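Local coordinates for intracellular serine protease (Bacillus licheniformis, PDB 4ZOQ), which is a subtilase-family lanthipeptide protease that cleaves peptide bonds sequence-specifically, probably through a serine charge-relay mechanism, at residues E21-W24 against F25-K28; V190-P193 against S194-K197. One frame throughout, in Å; residues are numbered along the deposited sequence.

Contact 1 of 2, residues E21-W24 against F25-K28; sequences EYLW and FAAK
Leu-23 O receives two backbone donors as the chain enters helix 24-30: Ala-27 N at 3.0 Å in a nearly straight bond (166°), the i to i+4 link that fits Leu-23 as the N-cap, and Ala-26 N in a weak, bent one. Lys-28 N bonds to Trp-24 O at 2.9 Å and continues the pattern. Trp-24 has CG between its backbone N and carbonyl carbon (chi1 59°), which folds the indole back over the next peptide, with Trp-24 CE3 3.1 Å from Phe-25 N. Phe-25 CB lies over one face of the six-membered ring of Trp-24, 3.9 Å from its centroid and 12° off the normal, a CH-pi contact. The Phe-25 ring lies back against the residues before the helix: Tyr-22 O is at its edge, 3.7 Å from Phe-25 CE1, and Leu-23 CD2 comes obliquely to Phe-25 CZ at 3.9 Å while also touching Ala-26 CB. Outside the two segments, Trp-24 NE1 bonds to Leu-245 O and Lys-207 makes a cation-pi contact with the indole. With an alanine here in place of Trp-24 the indole is gone, which is likely to leave Leu-245 O without that donor's hold and Phe-25 CB without the ring face it lies over. Main-chain bonds thus fix the first helical turn, the indole ties it toward strand 246-249, and Leu-23, Phe-25 and Ala-26 pack on helix 86-97.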
ATOM      1  N   GLU B  21       0.809  24.586  -6.390  1.00 36.85           N
ATOM      2  CA  GLU B  21       2.166  24.357  -6.875  1.00 37.66           C
ATOM      3  C   GLU B  21       2.751  23.004  -6.418  1.00 33.89           C
ATOM      4  O   GLU B  21       3.545  22.400  -7.127  1.00 35.62           O
ATOM      5  CB  GLU B  21       3.085  25.492  -6.420  1.00 41.65           C
ATOM      6  CG  GLU B  21       2.909  26.740  -7.222  1.00 50.83           C
ATOM      7  CD  GLU B  21       3.138  26.489  -8.691  1.00 57.19           C
ATOM      8  OE1 GLU B  21       4.197  25.902  -9.045  1.00 60.11           O
ATOM      9  OE2 GLU B  21       2.241  26.856  -9.481  1.00 59.54           O
ATOM     10  N   TYR B  22       2.376  22.569  -5.219  1.00 32.80           N
ATOM     11  CA  TYR B  22       2.912  21.353  -4.607  1.00 31.81           C
ATOM     12  C   TYR B  22       2.099  20.121  -4.995  1.00 30.45           C
ATOM     13  O   TYR B  22       2.441  18.987  -4.627  1.00 29.54           O
ATOM     14  CB  TYR B  22       2.928  21.505  -3.074  1.00 35.23           C
ATOM     15  CG  TYR B  22       3.598  22.789  -2.603  1.00 34.83           C
ATOM     16  CD1 TYR B  22       4.964  22.996  -2.775  1.00 36.24           C
ATOM     17  CD2 TYR B  22       2.861  23.779  -1.978  1.00 33.21           C
ATOM     18  CE1 TYR B  22       5.565  24.162  -2.355  1.00 37.03           C
ATOM     19  CE2 TYR B  22       3.452  24.937  -1.542  1.00 36.11           C
ATOM     20  CZ  TYR B  22       4.798  25.136  -1.735  1.00 41.06           C
ATOM     21  OH  TYR B  22       5.371  26.317  -1.297  1.00 46.49           O
ATOM     22  N   LEU B  23       1.031  20.355  -5.751  1.00 28.69           N
ATOM     23  CA  LEU B  23       0.181  19.295  -6.254  1.00 28.71           C
ATOM     24  C   LEU B  23       0.457  19.053  -7.744  1.00 30.41           C
ATOM     25  O   LEU B  23      -0.400  18.526  -8.467  1.00 29.47           O
ATOM     26  CB  LEU B  23      -1.288  19.643  -6.021  1.00 28.70           C
ATOM     27  CG  LEU B  23      -1.839  19.368  -4.608  1.00 31.70           C
ATOM     28  CD1 LEU B  23      -3.098  20.185  -4.332  1.00 31.97           C
ATOM     29  CD2 LEU B  23      -2.147  17.898  -4.431  1.00 27.87           C
ATOM     30  N   TRP B  24       1.654  19.456  -8.186  1.00 30.72           N
ATOM     31  CA  TRP B  24       2.113  19.252  -9.562  1.00 29.84           C
ATOM     32  C   TRP B  24       1.937  17.805  -9.978  1.00 27.35           C
ATOM     33  O   TRP B  24       1.525  17.543 -11.124  1.00 29.67           O
ATOM     34  CB  TRP B  24       3.585  19.659  -9.743  1.00 26.42           C
ATOM     35  CG  TRP B  24       4.537  18.902  -8.859  1.00 29.80           C
ATOM     36  CD1 TRP B  24       4.993  19.275  -7.618  1.00 28.28           C
ATOM     37  CD2 TRP B  24       5.134  17.625  -9.139  1.00 26.72           C
ATOM     38  NE1 TRP B  24       5.859  18.317  -7.127  1.00 28.39           N
ATOM     39  CE2 TRP B  24       5.947  17.289  -8.032  1.00 26.55           C
ATOM     40  CE3 TRP B  24       5.061  16.735 -10.222  1.00 27.56           C
ATOM     41  CZ2 TRP B  24       6.681  16.105  -7.976  1.00 26.93           C
ATOM     42  CZ3 TRP B  24       5.760  15.541 -10.153  1.00 28.41           C
ATOM     43  CH2 TRP B  24       6.574  15.240  -9.037  1.00 28.94           C
ATOM     44  N   PHE B  25       2.218  16.874  -9.056  1.00 25.91           N
ATOM     45  CA  PHE B  25       2.046  15.439  -9.338  1.00 27.09           C
ATOM     46  C   PHE B  25       0.563  15.114  -9.631  1.00 27.09           C
ATOM     47  O   PHE B  25       0.261  14.284 -10.489  1.00 25.98           O
ATOM     48  CB  PHE B  25       2.577  14.562  -8.186  1.00 27.51           C
ATOM     49  CG  PHE B  25       1.703  14.573  -6.954  1.00 27.89           C
ATOM     50  CD1 PHE B  25       1.853  15.556  -5.988  1.00 27.08           C
ATOM     51  CD2 PHE B  25       0.697  13.621  -6.788  1.00 27.55           C
ATOM     52  CE1 PHE B  25       1.019  15.581  -4.876  1.00 27.88           C
ATOM     53  CE2 PHE B  25      -0.133  13.645  -5.679  1.00 26.02           C
ATOM     54  CZ  PHE B  25       0.023  14.625  -4.733  1.00 25.72           C
ATOM     55  N   ALA B  26      -0.358  15.766  -8.925  1.00 26.37           N
ATOM     56  CA  ALA B  26      -1.793  15.469  -9.105  1.00 27.71           C
ATOM     57  C   ALA B  26      -2.291  16.049 -10.424  1.00 28.85           C
ATOM     58  O   ALA B  26      -3.030  15.389 -11.158  1.00 28.52           O
ATOM     59  CB  ALA B  26      -2.623  15.999  -7.934  1.00 24.01           C
ATOM     60  N   ALA B  27      -1.844  17.263 -10.741  1.00 29.08           N
ATOM     61  CA  ALA B  27      -2.168  17.890 -12.023  1.00 31.66           C
ATOM     62  C   ALA B  27      -1.632  17.035 -13.172  1.00 30.34           C
ATOM     63  O   ALA B  27      -2.292  16.890 -14.197  1.00 28.66           O
ATOM     64  CB  ALA B  27      -1.612  19.309 -12.104  1.00 27.99           C
ATOM     65  N   LYS B  28      -0.443  16.462 -12.989  1.00 29.43           N
ATOM     66  CA  LYS B  28       0.119  15.577 -14.002  1.00 31.83           C
ATOM     67  C   LYS B  28      -0.747  14.330 -14.195  1.00 31.81           C
ATOM     68  O   LYS B  28      -1.175  14.024 -15.298  1.00 30.49           O
ATOM     69  CB  LYS B  28       1.547  15.193 -13.627  1.00 34.22           C
ATOM     70  CG  LYS B  28       2.239  14.396 -14.677  1.00 44.01           C
ATOM     71  CD  LYS B  28       3.684  14.045 -14.325  1.00 53.35           C
ATOM     72  CE  LYS B  28       4.388  13.461 -15.570  1.00 57.07           C
ATOM     73  NZ  LYS B  28       5.011  14.515 -16.430  1.00 60.52           N
TER

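Contact 2 of 2, residues V190-P193 against S194-K197; sequences VHLP and SALK
The imidazole of His-191 meets Ser-194 OG at its edge: ND1 donates to the hydroxyl at 2.7 Å with an N-H...O angle of 156°, and OG lies only 14° out of the ring plane. The ring of Tyr-141 also meets this imidazole, the two planes inclined to each other. CG anti to the backbone N (chi1 -173°) puts the His-191 ring beside its own carbonyl, and the ring's rotation about CB-CG turns ND1 to the serine. Ser-194 OG is 3.1 Å from His-191 O and also hydrogen-bonds to Glu-220 OE2; its single proton could serve either acceptor, so a buried hydroxyl is fixed by several partners and the imidazole rotation is set by ND1.

The backbone closes the same loop. Ala-195 N bonds to His-191 O at 2.9 Å, and Leu-196 N bonds to Pro-193 O at 3.0 Å, approaching from above the carbonyl plane, which completes a type I beta turn from Pro-193 to Leu-196. A cis peptide precedes Pro-193. On the apolar side, Val-190 CG2 presses tightly on Ala-195 CB at 3.3 Å, Leu-192 CD2 meets Leu-196 CD2 at 3.8 Å with the side chains crossing at about a right angle, and Pro-193 CB abuts Leu-196 CD1 at 3.6 Å.

Strand 189-192 pairs antiparallel with strand 140-143. Helix 146-164 lies against Val-190, Pro-193 and Leu-196 through Met-152 and Tyr-155, while Ser-171 of strand 168-172 touches Ser-194 and Pro-193, the latter thus meeting both that helix and the central sheet.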
ATOM      1  N   VAL B 190      14.889  -9.990   0.824  1.00 38.95           N
ATOM      2  CA  VAL B 190      13.810  -9.730  -0.105  1.00 35.35           C
ATOM      3  C   VAL B 190      12.921  -8.671   0.551  1.00 37.17           C
ATOM      4  O   VAL B 190      12.861  -8.583   1.783  1.00 38.46           O
ATOM      5  CB  VAL B 190      13.073 -11.039  -0.427  1.00 38.46           C
ATOM      6  CG1 VAL B 190      12.210 -11.496   0.750  1.00 37.79           C
ATOM      7  CG2 VAL B 190      12.290 -10.920  -1.683  1.00 42.47           C
ATOM      8  N   HIS B 191      12.321  -7.796  -0.245  1.00 33.02           N
ATOM      9  CA  HIS B 191      11.436  -6.765   0.302  1.00 32.39           C
ATOM     10  C   HIS B 191      10.008  -7.283   0.151  1.00 31.91           C
ATOM     11  O   HIS B 191       9.564  -7.524  -0.970  1.00 31.50           O
ATOM     12  CB  HIS B 191      11.634  -5.413  -0.423  1.00 32.06           C
ATOM     13  CG  HIS B 191      10.875  -4.261   0.178  1.00 31.96           C
ATOM     14  ND1 HIS B 191       9.821  -3.645  -0.469  1.00 30.20           N
ATOM     15  CD2 HIS B 191      11.036  -3.596   1.348  1.00 31.50           C
ATOM     16  CE1 HIS B 191       9.367  -2.654   0.276  1.00 29.62           C
ATOM     17  NE2 HIS B 191      10.080  -2.610   1.389  1.00 31.71           N
ATOM     18  N   LEU B 192       9.294  -7.436   1.264  1.00 31.25           N
ATOM     19  CA  LEU B 192       7.958  -8.052   1.272  1.00 29.18           C
ATOM     20  C   LEU B 192       6.922  -7.047   1.781  1.00 32.72           C
ATOM     21  O   LEU B 192       7.173  -6.359   2.776  1.00 30.06           O
ATOM     22  CB  LEU B 192       7.984  -9.283   2.160  1.00 30.05           C
ATOM     23  CG  LEU B 192       8.950 -10.393   1.744  1.00 29.54           C
ATOM     24  CD1 LEU B 192       9.052 -11.389   2.837  1.00 32.08           C
ATOM     25  CD2 LEU B 192       8.400 -11.080   0.534  1.00 30.51           C
ATOM     26  N   PRO B 193       5.731  -6.987   1.143  1.00 33.80           N
ATOM     27  CA  PRO B 193       5.206  -7.916   0.132  1.00 31.91           C
ATOM     28  C   PRO B 193       5.523  -7.573  -1.318  1.00 32.42           C
ATOM     29  O   PRO B 193       5.054  -8.275  -2.215  1.00 32.56           O
ATOM     30  CB  PRO B 193       3.694  -7.810   0.342  1.00 36.05           C
ATOM     31  CG  PRO B 193       3.481  -6.339   0.731  1.00 30.76           C
ATOM     32  CD  PRO B 193       4.727  -5.971   1.539  1.00 33.34           C
ATOM     33  N   SER B 194       6.308  -6.529  -1.549  1.00 35.50           N
ATOM     34  CA  SER B 194       6.520  -6.010  -2.908  1.00 33.80           C
ATOM     35  C   SER B 194       7.151  -7.036  -3.850  1.00 32.63           C
ATOM     36  O   SER B 194       6.925  -6.992  -5.062  1.00 32.12           O
ATOM     37  CB  SER B 194       7.366  -4.727  -2.865  1.00 31.82           C
ATOM     38  OG  SER B 194       8.711  -5.012  -2.562  1.00 32.16           O
ATOM     39  N   ALA B 195       7.950  -7.951  -3.304  1.00 32.96           N
ATOM     40  CA  ALA B 195       8.615  -8.950  -4.138  1.00 32.53           C
ATOM     41  C   ALA B 195       7.699 -10.102  -4.565  1.00 33.94           C
ATOM     42  O   ALA B 195       8.037 -10.848  -5.473  1.00 34.91           O
ATOM     43  CB  ALA B 195       9.807  -9.503  -3.417  1.00 30.66           C
ATOM     44  N   LEU B 196       6.556 -10.249  -3.897  1.00 32.55           N
ATOM     45  CA  LEU B 196       5.659 -11.387  -4.109  1.00 30.72           C
ATOM     46  C   LEU B 196       4.973 -11.417  -5.460  1.00 32.62           C
ATOM     47  O   LEU B 196       4.625 -10.381  -6.014  1.00 35.29           O
ATOM     48  CB  LEU B 196       4.567 -11.412  -3.032  1.00 31.94           C
ATOM     49  CG  LEU B 196       4.935 -11.531  -1.556  1.00 33.47           C
ATOM     50  CD1 LEU B 196       3.678 -11.274  -0.716  1.00 32.27           C
ATOM     51  CD2 LEU B 196       5.526 -12.906  -1.257  1.00 31.70           C
ATOM     52  N   LYS B 197       4.708 -12.614  -5.951  1.00 29.05           N
ATOM     53  CA  LYS B 197       3.878 -12.755  -7.121  1.00 32.63           C
ATOM     54  C   LYS B 197       2.445 -12.273  -6.792  1.00 34.97           C
ATOM     55  O   LYS B 197       1.985 -12.389  -5.640  1.00 34.80           O
ATOM     56  CB  LYS B 197       3.892 -14.205  -7.586  1.00 35.62           C
ATOM     57  CG  LYS B 197       3.409 -14.414  -8.997  1.00 40.11           C
ATOM     58  CD  LYS B 197       3.384 -15.910  -9.332  1.00 46.90           C
ATOM     59  CE  LYS B 197       3.265 -16.151 -10.825  1.00 43.07           C
ATOM     60  NZ  LYS B 197       1.931 -15.741 -11.300  1.00 45.60           N
TER

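How the contacts relate
Contact 1 closes well before contact 2 opens along the chain, and the two lie on opposite sides of its centre: about 29 Å between their centres, about 20 Å between nearest atoms, with no touch. They share no helix or strand, but both border the mixed central sheet. Residues 21-28 reach Pro-226 of its outermost strand 221-226 and also helix 86-97, whereas residues 190-197 touch strand 168-172 and lead into strand 200-205. Neither contains a residue of the predicted charge-relay site, though the side chains of Phe-25 and His-191 lie about 12 Å and about 9 Å from that of Ser-276. A helix start and a post-strand turn thus pack at separate places on one subtilase-type fold.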